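Local coordinates for protein RNA-dependent RNA Polymerase (Bombyx mori cytoplasmic polyhedrosis virus, PDB 6TZ0) that catalyses RNA-templated RNA synthesis, making plus strands by conservative transcription and probably also the complementary minus strands of the double-stranded viral genome, at residues Y103-S111 against F194-I202; L145-L156 against V207-M218. One frame throughout, in Å; residues are numbered along the deposited sequence.

Contact 1 of 2, residues Y103-S111 against F194-I202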
# COMPACT_ATOMS: atom_id res chain seq x y z
N TYR A 103 15.42 -19.12 -1.64
CA TYR A 103 15.43 -18.84 -3.06
C TYR A 103 15.93 -20.07 -3.80
O TYR A 103 16.14 -21.13 -3.21
CB TYR A 103 16.27 -17.58 -3.33
CG TYR A 103 15.62 -16.30 -2.82
CD1 TYR A 103 14.71 -15.61 -3.60
CD2 TYR A 103 15.88 -15.83 -1.55
CE1 TYR A 103 14.10 -14.46 -3.14
CE2 TYR A 103 15.26 -14.69 -1.07
CZ TYR A 103 14.38 -14.01 -1.87
OH TYR A 103 13.77 -12.87 -1.42
N LEU A 104 16.13 -19.92 -5.11
CA LEU A 104 16.44 -21.05 -5.98
C LEU A 104 17.90 -21.46 -5.79
O LEU A 104 18.82 -20.70 -6.13
CB LEU A 104 16.15 -20.67 -7.43
CG LEU A 104 16.09 -21.66 -8.59
CD1 LEU A 104 17.42 -21.82 -9.25
CD2 LEU A 104 15.61 -23.02 -8.11
N VAL A 105 18.10 -22.65 -5.24
CA VAL A 105 19.43 -23.24 -5.12
C VAL A 105 19.89 -23.69 -6.50
O VAL A 105 19.07 -24.01 -7.37
CB VAL A 105 19.37 -24.41 -4.10
CG1 VAL A 105 20.73 -25.02 -3.82
CG2 VAL A 105 18.76 -23.94 -2.82
N THR A 106 21.20 -23.66 -6.74
CA THR A 106 21.76 -24.08 -8.02
C THR A 106 21.88 -25.60 -8.07
O THR A 106 22.52 -26.21 -7.20
CB THR A 106 23.11 -23.42 -8.24
OG1 THR A 106 22.95 -22.00 -8.19
CG2 THR A 106 23.67 -23.79 -9.60
N PHE A 107 21.28 -26.22 -9.09
CA PHE A 107 21.39 -27.65 -9.33
C PHE A 107 21.19 -27.90 -10.82
O PHE A 107 20.93 -26.98 -11.60
CB PHE A 107 20.41 -28.45 -8.46
CG PHE A 107 18.98 -28.02 -8.58
CD1 PHE A 107 18.14 -28.58 -9.53
CD2 PHE A 107 18.45 -27.07 -7.73
CE1 PHE A 107 16.83 -28.19 -9.63
CE2 PHE A 107 17.14 -26.66 -7.84
CZ PHE A 107 16.33 -27.23 -8.79
N ARG A 108 21.33 -29.16 -11.23
CA ARG A 108 21.15 -29.53 -12.63
C ARG A 108 19.66 -29.58 -12.97
O ARG A 108 18.86 -30.12 -12.21
CB ARG A 108 21.81 -30.88 -12.91
CG ARG A 108 21.75 -31.32 -14.36
CD ARG A 108 22.50 -32.61 -14.58
NE ARG A 108 21.92 -33.72 -13.84
CZ ARG A 108 20.93 -34.48 -14.27
NH1 ARG A 108 20.39 -34.26 -15.46
NH2 ARG A 108 20.47 -35.46 -13.52
N ALA A 109 19.31 -29.01 -14.12
CA ALA A 109 17.91 -28.72 -14.44
C ALA A 109 17.08 -29.98 -14.66
O ALA A 109 15.85 -29.94 -14.50
CB ALA A 109 17.83 -27.82 -15.67
N GLY A 110 17.70 -31.09 -15.03
CA GLY A 110 16.99 -32.34 -15.16
C GLY A 110 16.98 -33.19 -13.92
O GLY A 110 16.39 -34.27 -13.93
N SER A 111 17.61 -32.74 -12.84
CA SER A 111 17.73 -33.53 -11.63
C SER A 111 16.47 -33.47 -10.77
O SER A 111 16.35 -34.27 -9.83
CB SER A 111 18.92 -33.05 -10.81
OG SER A 111 19.03 -33.80 -9.62
N PHE A 194 13.36 -25.89 -21.06
CA PHE A 194 14.77 -26.25 -21.20
C PHE A 194 14.94 -27.21 -22.37
O PHE A 194 14.16 -28.16 -22.52
CB PHE A 194 15.29 -26.89 -19.92
CG PHE A 194 15.42 -25.93 -18.77
CD1 PHE A 194 16.59 -25.21 -18.58
CD2 PHE A 194 14.37 -25.73 -17.90
CE1 PHE A 194 16.70 -24.32 -17.53
CE2 PHE A 194 14.47 -24.85 -16.85
CZ PHE A 194 15.64 -24.15 -16.67
N ASN A 195 15.96 -26.97 -23.19
CA ASN A 195 16.36 -27.94 -24.20
C ASN A 195 17.48 -28.84 -23.71
O ASN A 195 17.44 -30.06 -23.91
CB ASN A 195 16.80 -27.24 -25.48
CG ASN A 195 15.64 -26.65 -26.24
OD1 ASN A 195 14.58 -27.27 -26.35
ND2 ASN A 195 15.83 -25.46 -26.79
N ASP A 196 18.50 -28.27 -23.07
CA ASP A 196 19.60 -29.01 -22.48
C ASP A 196 19.31 -29.21 -21.00
O ASP A 196 19.30 -28.25 -20.23
CB ASP A 196 20.92 -28.28 -22.68
CG ASP A 196 21.36 -28.24 -24.12
OD1 ASP A 196 21.11 -29.23 -24.84
OD2 ASP A 196 21.93 -27.22 -24.55
N LYS A 197 19.08 -30.46 -20.60
CA LYS A 197 18.81 -30.75 -19.19
C LYS A 197 20.07 -30.76 -18.34
O LYS A 197 19.96 -30.79 -17.11
CB LYS A 197 18.11 -32.10 -19.06
CG LYS A 197 16.79 -32.21 -19.80
CD LYS A 197 15.75 -31.29 -19.22
CE LYS A 197 14.38 -31.58 -19.83
NZ LYS A 197 14.30 -31.20 -21.26
N SER A 198 21.25 -30.72 -18.96
CA SER A 198 22.48 -30.79 -18.19
C SER A 198 22.90 -29.42 -17.66
O SER A 198 23.89 -29.31 -16.93
CB SER A 198 23.59 -31.39 -19.06
OG SER A 198 23.85 -30.56 -20.17
N VAL A 199 22.16 -28.37 -18.01
CA VAL A 199 22.56 -27.03 -17.64
C VAL A 199 22.04 -26.72 -16.23
O VAL A 199 21.18 -27.42 -15.69
CB VAL A 199 22.03 -26.03 -18.69
CG1 VAL A 199 20.56 -25.70 -18.46
CG2 VAL A 199 22.90 -24.80 -18.79
N ALA A 200 22.60 -25.68 -15.61
CA ALA A 200 22.26 -25.33 -14.24
C ALA A 200 20.87 -24.72 -14.13
O ALA A 200 20.27 -24.31 -15.12
CB ALA A 200 23.29 -24.36 -13.66
N SER A 201 20.38 -24.64 -12.90
CA SER A 201 19.01 -24.19 -12.67
C SER A 201 18.92 -22.67 -12.64
O SER A 201 17.95 -22.09 -13.15
CB SER A 201 18.49 -24.77 -11.36
OG SER A 201 19.28 -24.32 -10.28
N ILE A 202 19.92 -22.00 -12.07
CA ILE A 202 19.93 -20.54 -11.98
C ILE A 202 20.44 -19.89 -13.25
O ILE A 202 20.48 -18.66 -13.36
CB ILE A 202 20.75 -20.18 -10.72
CG1 ILE A 202 20.45 -18.76 -10.22
CG2 ILE A 202 22.22 -20.35 -11.00
CD1 ILE A 202 19.01 -18.52 -9.85

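Contact 2 of 2, residues L145-L156 against V207-M218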
# COMPACT_ATOMS: atom_id res chain seq x y z
N LEU A 145 14.31 -13.07 -23.93
CA LEU A 145 15.55 -12.73 -23.24
C LEU A 145 16.76 -12.77 -24.17
O LEU A 145 17.72 -12.01 -23.98
CB LEU A 145 15.75 -13.66 -22.05
CG LEU A 145 16.21 -15.12 -22.16
CD1 LEU A 145 16.60 -15.61 -20.79
CD2 LEU A 145 15.16 -16.04 -22.74
N TRP A 146 16.72 -13.62 -25.20
CA TRP A 146 17.84 -13.66 -26.13
C TRP A 146 17.84 -12.44 -27.04
O TRP A 146 18.91 -11.99 -27.45
CB TRP A 146 17.81 -14.95 -26.96
CG TRP A 146 17.95 -16.19 -26.14
CD1 TRP A 146 16.98 -17.10 -25.87
CD2 TRP A 146 19.11 -16.61 -25.41
NE1 TRP A 146 17.47 -18.09 -25.05
CE2 TRP A 146 18.77 -17.81 -24.75
CE3 TRP A 146 20.40 -16.11 -25.26
CZ2 TRP A 146 19.68 -18.50 -23.96
CZ3 TRP A 146 21.29 -16.79 -24.48
CH2 TRP A 146 20.93 -17.98 -23.84
N ARG A 147 16.67 -11.86 -27.32
CA ARG A 147 16.62 -10.63 -28.09
C ARG A 147 17.17 -9.45 -27.28
O ARG A 147 17.84 -8.57 -27.84
CB ARG A 147 15.19 -10.35 -28.53
CG ARG A 147 14.68 -11.37 -29.50
CD ARG A 147 13.27 -11.08 -29.90
NE ARG A 147 12.76 -12.10 -30.80
CZ ARG A 147 11.51 -12.15 -31.24
NH1 ARG A 147 11.14 -13.13 -32.06
NH2 ARG A 147 10.63 -11.23 -30.86
N GLU A 148 16.92 -9.44 -25.97
CA GLU A 148 17.48 -8.40 -25.12
C GLU A 148 18.99 -8.54 -24.99
O GLU A 148 19.71 -7.53 -25.01
CB GLU A 148 16.80 -8.44 -23.75
CG GLU A 148 15.31 -8.13 -23.82
CD GLU A 148 14.65 -8.13 -22.46
OE1 GLU A 148 15.32 -8.48 -21.47
OE2 GLU A 148 13.46 -7.78 -22.38
N LEU A 149 19.48 -9.78 -24.89
CA LEU A 149 20.93 -9.99 -24.88
C LEU A 149 21.55 -9.61 -26.23
O LEU A 149 22.66 -9.06 -26.27
CB LEU A 149 21.24 -11.44 -24.51
CG LEU A 149 22.72 -11.78 -24.31
CD1 LEU A 149 23.29 -10.97 -23.17
CD2 LEU A 149 22.91 -13.25 -24.06
N CYS A 150 20.84 -9.87 -27.33
CA CYS A 150 21.29 -9.43 -28.65
C CYS A 150 21.35 -7.91 -28.74
O CYS A 150 22.27 -7.36 -29.37
CB CYS A 150 20.39 -9.98 -29.76
SG CYS A 150 20.62 -11.72 -30.15
N ALA A 151 20.40 -7.21 -28.11
CA ALA A 151 20.42 -5.75 -28.11
C ALA A 151 21.63 -5.21 -27.35
O ALA A 151 22.30 -4.28 -27.83
CB ALA A 151 19.13 -5.21 -27.52
N VAL A 152 21.93 -5.80 -26.19
CA VAL A 152 23.08 -5.36 -25.39
C VAL A 152 24.40 -5.61 -26.14
O VAL A 152 25.26 -4.73 -26.23
CB VAL A 152 23.08 -6.04 -24.01
CG1 VAL A 152 24.32 -5.69 -23.23
CG2 VAL A 152 21.87 -5.61 -23.23
N ILE A 153 24.54 -6.81 -26.71
CA ILE A 153 25.78 -7.17 -27.41
C ILE A 153 25.94 -6.36 -28.69
O ILE A 153 27.06 -5.93 -29.03
CB ILE A 153 25.81 -8.69 -27.66
CG1 ILE A 153 25.87 -9.45 -26.33
CG2 ILE A 153 26.96 -9.10 -28.53
CD1 ILE A 153 27.09 -9.14 -25.50
N ALA A 154 24.84 -6.08 -29.39
CA ALA A 154 24.89 -5.24 -30.59
C ALA A 154 25.30 -3.81 -30.27
O ALA A 154 26.09 -3.21 -31.01
CB ALA A 154 23.52 -5.24 -31.27
N SER A 155 24.78 -3.26 -29.17
CA SER A 155 25.16 -1.92 -28.76
C SER A 155 26.64 -1.84 -28.39
O SER A 155 27.33 -0.90 -28.79
CB SER A 155 24.30 -1.46 -27.59
OG SER A 155 24.60 -2.24 -26.45
N LEU A 156 27.14 -2.85 -27.66
CA LEU A 156 28.56 -2.88 -27.31
C LEU A 156 29.45 -3.02 -28.54
O LEU A 156 30.52 -2.41 -28.60
CB LEU A 156 28.81 -4.02 -26.33
CG LEU A 156 28.36 -3.91 -24.88
CD1 LEU A 156 28.28 -5.27 -24.28
CD2 LEU A 156 29.39 -3.12 -24.12
N VAL A 207 21.38 -14.43 -18.23
CA VAL A 207 21.13 -13.60 -19.40
C VAL A 207 20.81 -12.18 -18.98
O VAL A 207 21.37 -11.21 -19.51
CB VAL A 207 20.01 -14.22 -20.25
CG1 VAL A 207 19.72 -13.37 -21.47
CG2 VAL A 207 20.36 -15.63 -20.63
N TYR A 208 19.97 -12.04 -17.95
CA TYR A 208 19.62 -10.72 -17.43
C TYR A 208 20.80 -10.10 -16.69
O TYR A 208 20.97 -8.88 -16.72
CB TYR A 208 18.41 -10.83 -16.51
CG TYR A 208 17.19 -11.44 -17.14
CD1 TYR A 208 16.53 -10.80 -18.18
CD2 TYR A 208 16.65 -12.62 -16.65
CE1 TYR A 208 15.40 -11.35 -18.75
CE2 TYR A 208 15.52 -13.17 -17.21
CZ TYR A 208 14.90 -12.53 -18.25
OH TYR A 208 13.76 -13.06 -18.82
N THR A 209 21.61 -10.93 -16.03
CA THR A 209 22.81 -10.43 -15.37
C THR A 209 23.82 -9.88 -16.38
O THR A 209 24.39 -8.80 -16.16
CB THR A 209 23.45 -11.56 -14.55
OG1 THR A 209 22.48 -12.08 -13.63
CG2 THR A 209 24.64 -11.05 -13.77
N CYS A 210 24.03 -10.59 -17.49
CA CYS A 210 24.88 -10.09 -18.56
C CYS A 210 24.30 -8.84 -19.21
O CYS A 210 25.06 -7.95 -19.60
CB CYS A 210 25.09 -11.17 -19.62
SG CYS A 210 26.12 -12.56 -19.12
N CYS A 211 22.97 -8.75 -19.32
CA CYS A 211 22.34 -7.53 -19.83
C CYS A 211 22.60 -6.34 -18.91
O CYS A 211 22.87 -5.23 -19.38
CB CYS A 211 20.84 -7.73 -20.02
SG CYS A 211 20.37 -8.77 -21.41
N GLN A 212 22.57 -6.57 -17.59
CA GLN A 212 22.84 -5.47 -16.66
C GLN A 212 24.31 -5.07 -16.66
O GLN A 212 24.63 -3.88 -16.56
CB GLN A 212 22.39 -5.86 -15.25
CG GLN A 212 22.48 -4.72 -14.27
CD GLN A 212 21.51 -3.61 -14.60
OE1 GLN A 212 20.36 -3.86 -14.97
NE2 GLN A 212 21.96 -2.37 -14.49
N VAL A 213 25.22 -6.03 -16.79
CA VAL A 213 26.64 -5.69 -16.82
C VAL A 213 26.98 -4.95 -18.11
O VAL A 213 27.76 -3.99 -18.11
CB VAL A 213 27.49 -6.96 -16.62
CG1 VAL A 213 28.96 -6.68 -16.82
CG2 VAL A 213 27.29 -7.47 -15.21
N GLY A 214 26.35 -5.33 -19.23
CA GLY A 214 26.53 -4.58 -20.45
C GLY A 214 25.91 -3.19 -20.41
O GLY A 214 26.44 -2.25 -21.01
N THR A 215 24.80 -3.04 -19.69
CA THR A 215 24.22 -1.72 -19.47
C THR A 215 25.14 -0.85 -18.63
O THR A 215 25.27 0.36 -18.88
CB THR A 215 22.85 -1.87 -18.81
OG1 THR A 215 22.02 -2.68 -19.65
CG2 THR A 215 22.17 -0.53 -18.62
N ALA A 216 25.81 -1.44 -17.64
CA ALA A 216 26.76 -0.70 -16.82
C ALA A 216 28.00 -0.29 -17.60
O ALA A 216 28.57 0.77 -17.33
CB ALA A 216 27.15 -1.52 -15.60
N ILE A 217 28.44 -1.13 -18.55
CA ILE A 217 29.55 -0.73 -19.41
C ILE A 217 29.13 0.39 -20.35
O ILE A 217 29.87 1.36 -20.55
CB ILE A 217 30.09 -1.94 -20.20
CG1 ILE A 217 30.66 -2.99 -19.26
CG2 ILE A 217 31.19 -1.53 -21.14
CD1 ILE A 217 30.93 -4.27 -19.97
N MET A 218 27.93 0.29 -20.93
CA MET A 218 27.39 1.36 -21.78
C MET A 218 27.20 2.66 -21.02
O MET A 218 27.26 3.75 -21.61
CB MET A 218 26.07 0.91 -22.40
CG MET A 218 26.18 -0.08 -23.54
SD MET A 218 26.67 0.69 -25.10
CE MET A 218 28.40 0.30 -25.14

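Contact 1 of 2, residues Y103-S111 against F194-I202
Ser-201 reaches between Val-105 and Phe-107, bonding to the backbone of both, where two irregular segments of the N-terminal region meet through a single beta bridge, Arg-108 with Ala-200, rather than a regular sheet. With chi1 62°, its OG lies between its own backbone N and carbonyl carbon, a rotation that presents it to two backbone groups at once. The hydroxyl donates to Val-105 O at 2.9 Å, in the carbonyl plane and on a lone pair, while Phe-107 N donates back to Ser-201 OG at 3.0 Å. The buried hydroxyl is thus gripped as donor and acceptor. The same residue lays its CB over the centre of the Phe-107 ring, 3° off the ring normal, a CH-pi contact; Tyr-81 meets that ring edge-to-face. Leu-104 CD1 lies beside Ser-201 OG and 3.7 Å from Ile-202 CD1, Leu-104 and Ile-202 sliding past each other in opposite directions. Thr-106 crosses Ile-202 at about a right angle, Thr-106 OG1 touching Ile-202 CG2 at 3.3 Å, and the threonine hydroxyl is bonded to Ala-238 O.

Beyond the bridge, Ala-109 sets its CB over one face of Phe-194, displaced toward the rim, in a second CH-pi contact. Phe-194 ends the strand leading to Asn-195, part of an ATP-binding site. Each segment makes a type I turn here, Arg-108 to Ser-111 and Asp-196 to Val-199. The Arg-108 guanidinium is held by a salt bridge to Glu-80, while Arg-108 CG lies 3.3 Å from Lys-197 O. Joining the two turns, Ala-109 N donates to Val-199 O at 2.9 Å, nearly along the C=O axis.

Contact 2 of 2, residues L145-L156 against V207-M218
Two buried helices of the N-terminal region pack side by side, 145-156 and 207-218, running in the same general direction at 25° with their axes 9.4 Å apart. At the N-terminal end Val-207 is clasped by three side chains. Leu-145 CD1 comes within 3.7 Å of Val-207 CB, crossing it at about a right angle, Leu-149 CB meets Val-207 CG1, and Val-207 CG2 sits over one face of the Trp-146 ring. Tyr-208 turns its ring edge to Glu-148, whose OE1 lies in the ring plane 4.0 Å from Tyr-208 CE1; Glu-148 OE2 accepts from Phe-142 N, and the tyrosine hydroxyl is held by Lys-139 N. In the middle, Cys-211 SG lies against the backbone of Leu-149, 3.7 Å from its CA. Val-152 divides its branches: CG2 faces Cys-211, and CG1, anti to the backbone N (chi1 175°), rests 3.7 Å from Gly-214 CA, where the glycine leaves room for it. Farther along, Met-218 bends at chi2 and chi3 to bring CE to 3.7 Å from Leu-156 CD2. Ser-155 turns its OG back to Val-152 O, a carbonyl that also accepts from Leu-156 N. No hydrogen bond joins the helices; the arrangement is that of a mainly apolar interface between roughly parallel helices.

How the contacts relate
Both contacts belong to the N-terminal family region of the polymerase, with centres about 22 Å apart and nearest atoms about 7 Å apart, so they do not touch. Their segments interleave along the chain: 103-111, 145-156, 194-202, 207-218, both contacts being built from the same part of it. The loop 194-202 leads almost directly into helix 206-218, while helix 121-134 separates the two earlier segments. Contact 1 joins loops; contact 2 packs helices. Asn-195 and Arg-147 of the ATP site, unoccupied in this chain, lie on these segments without meeting the partner segment. The side chain of Tyr-184, also of that site, lies about 7 Å from that of Phe-194 and about 5 Å from that of Trp-146.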